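Local coordinates for protein transcriptional regulator (Actinomyces oris, PDB 5V8C) that probably acts as a phosphotransferase of the LytR-Cps2A-Psr family that mediates glycosylation of a cell wall-anchored surface protein, at residues Glu63-Ile68 against Ser244-Ala249. Numbering follows the deposited sequence.
Sequences EGVTII and SKARRA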
loop_
_atom_site.group_PDB
_atom_site.type_symbol
_atom_site.label_atom_id
_atom_site.label_comp_id
_atom_site.label_asym_id
_atom_site.label_seq_id
_atom_site.Cartn_x
_atom_site.Cartn_y
_atom_site.Cartn_z
ATOM N N GLU A 63 -18.621 -8.342 4.996
ATOM C CA GLU A 63 -18.420 -7.824 6.356
ATOM C C GLU A 63 -18.120 -6.322 6.270
ATOM O O GLU A 63 -18.628 -5.540 7.074
ATOM C CB GLU A 63 -17.255 -8.547 7.073
ATOM C CG GLU A 63 -17.399 -10.060 7.189
ATOM C CD GLU A 63 -18.292 -10.608 8.287
ATOM O OE1 GLU A 63 -19.004 -9.815 8.947
ATOM O OE2 GLU A 63 -18.286 -11.845 8.482
ATOM N N GLY A 64 -17.319 -5.949 5.270
ATOM C CA GLY A 64 -16.890 -4.581 5.006
ATOM C C GLY A 64 -15.714 -4.518 4.054
ATOM O O GLY A 64 -15.755 -5.118 2.980
ATOM N N VAL A 65 -14.670 -3.772 4.420
ATOM C CA VAL A 65 -13.448 -3.625 3.621
ATOM C C VAL A 65 -12.247 -3.638 4.564
ATOM O O VAL A 65 -12.228 -2.888 5.537
ATOM C CB VAL A 65 -13.452 -2.363 2.698
ATOM C CG1 VAL A 65 -12.054 -2.054 2.148
ATOM C CG2 VAL A 65 -14.456 -2.506 1.554
ATOM N N THR A 66 -11.262 -4.502 4.277
ATOM C CA THR A 66 -10.031 -4.617 5.046
ATOM C C THR A 66 -8.839 -4.352 4.142
ATOM O O THR A 66 -8.787 -4.838 3.011
ATOM C CB THR A 66 -9.962 -5.975 5.777
ATOM O OG1 THR A 66 -10.951 -5.991 6.805
ATOM C CG2 THR A 66 -8.604 -6.244 6.418
ATOM N N ILE A 67 -7.901 -3.551 4.630
ATOM C CA ILE A 67 -6.670 -3.242 3.922
ATOM C C ILE A 67 -5.517 -3.775 4.764
ATOM O O ILE A 67 -5.412 -3.450 5.947
ATOM C CB ILE A 67 -6.559 -1.726 3.621
ATOM C CG1 ILE A 67 -7.619 -1.302 2.587
ATOM C CG2 ILE A 67 -5.145 -1.336 3.166
ATOM C CD1 ILE A 67 -7.933 0.165 2.586
ATOM N N ILE A 68 -4.720 -4.671 4.176
ATOM C CA ILE A 68 -3.563 -5.280 4.828
ATOM C C ILE A 68 -2.310 -4.695 4.215
ATOM O O ILE A 68 -2.066 -4.859 3.017
ATOM C CB ILE A 68 -3.595 -6.838 4.833
ATOM C CG1 ILE A 68 -4.792 -7.339 5.671
ATOM C CG2 ILE A 68 -2.283 -7.410 5.390
ATOM C CD1 ILE A 68 -5.388 -8.600 5.241
ATOM N N SER A 244 -17.265 2.957 0.100
ATOM C CA SER A 244 -18.168 4.003 0.613
ATOM C C SER A 244 -19.193 3.400 1.577
ATOM O O SER A 244 -19.371 3.899 2.687
ATOM C CB SER A 244 -18.881 4.717 -0.532
ATOM O OG SER A 244 -17.963 5.181 -1.508
ATOM N N LYS A 245 -19.798 2.278 1.176
ATOM C CA LYS A 245 -20.755 1.499 1.973
ATOM C C LYS A 245 -20.080 1.019 3.282
ATOM O O LYS A 245 -20.715 1.046 4.335
ATOM C CB LYS A 245 -21.257 0.299 1.142
ATOM C CG LYS A 245 -22.570 -0.308 1.596
ATOM C CD LYS A 245 -22.905 -1.545 0.762
ATOM C CE LYS A 245 -24.215 -2.184 1.159
ATOM N NZ LYS A 245 -24.051 -3.124 2.299
ATOM N N ALA A 246 -18.778 0.645 3.220
ATOM C CA ALA A 246 -18.026 0.198 4.394
ATOM C C ALA A 246 -17.545 1.353 5.293
ATOM O O ALA A 246 -17.340 1.125 6.480
ATOM C CB ALA A 246 -16.868 -0.694 3.978
ATOM N N ARG A 247 -17.382 2.580 4.750
ATOM C CA ARG A 247 -17.034 3.763 5.554
ATOM C C ARG A 247 -18.252 4.124 6.447
ATOM O O ARG A 247 -18.095 4.372 7.647
ATOM C CB ARG A 247 -16.728 4.971 4.648
ATOM C CG ARG A 247 -15.281 5.165 4.276
ATOM C CD ARG A 247 -14.701 6.392 4.953
ATOM N NE ARG A 247 -14.225 6.084 6.303
ATOM C CZ ARG A 247 -13.007 5.629 6.583
ATOM N NH1 ARG A 247 -12.122 5.441 5.612
ATOM N NH2 ARG A 247 -12.665 5.362 7.836
ATOM N N ARG A 248 -19.459 4.158 5.844
ATOM C CA ARG A 248 -20.718 4.496 6.509
ATOM C C ARG A 248 -21.106 3.475 7.555
ATOM O O ARG A 248 -21.647 3.847 8.593
ATOM C CB ARG A 248 -21.857 4.661 5.482
ATOM N N ALA A 249 -20.836 2.189 7.286
ATOM C CA ALA A 249 -21.166 1.090 8.196
ATOM C C ALA A 249 -20.113 0.893 9.292
ATOM O O ALA A 249 -20.312 0.070 10.191
ATOM C CB ALA A 249 -21.363 -0.198 7.410
#
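G64 and V65 meet A246 where the start of a β-strand passes the last turn of a helix, a small worked example of a helix meeting the start of a strand through one alanine methyl. G64 comes first, with the backbone, since it has no side chain: its carbonyl carbon C lies 4.0 Å from CB of A246, and the two CA atoms, 5.0 Å apart, mark the nearest approach of the two main chains. A backbone at phi 165° and psi -130° is readily accessible to glycine, and it carries the chain from the turn at E63 into the strand. V65 follows, its side chain leaving the backbone toward the helix. The A246 methyl sits beside the peptide linking G64 to V65, 3.8 Å from V65 N, and also meets the valine side chain, CG2 of V65 being 3.9 Å from CB of A246. The valine torsion explains which branch does the touching: with CG1 anti to the backbone N (chi1 166°), CG2 is held next to that nitrogen, on the side where the alanine methyl lies. The contact is thus purely van der Waals, one methyl against a peptide and the CB and CG2 of the valine, and it buries just 87 Å². Farther along, I67 packs on M197 and L201 of helix 182-208, while backbone hydrogen bonds join V65 and I67 to strand 252-256. A246 also touches T252, the first residue of that strand. The last turn of helix 233-248 thus rests by A246 against the starts of two adjacent strands, just before the chain enters strand 252-256, which runs parallel to strand 65-70: layered α/β packing at the margin of the mixed central sheet of this LytR-Cps2A-Psr fold.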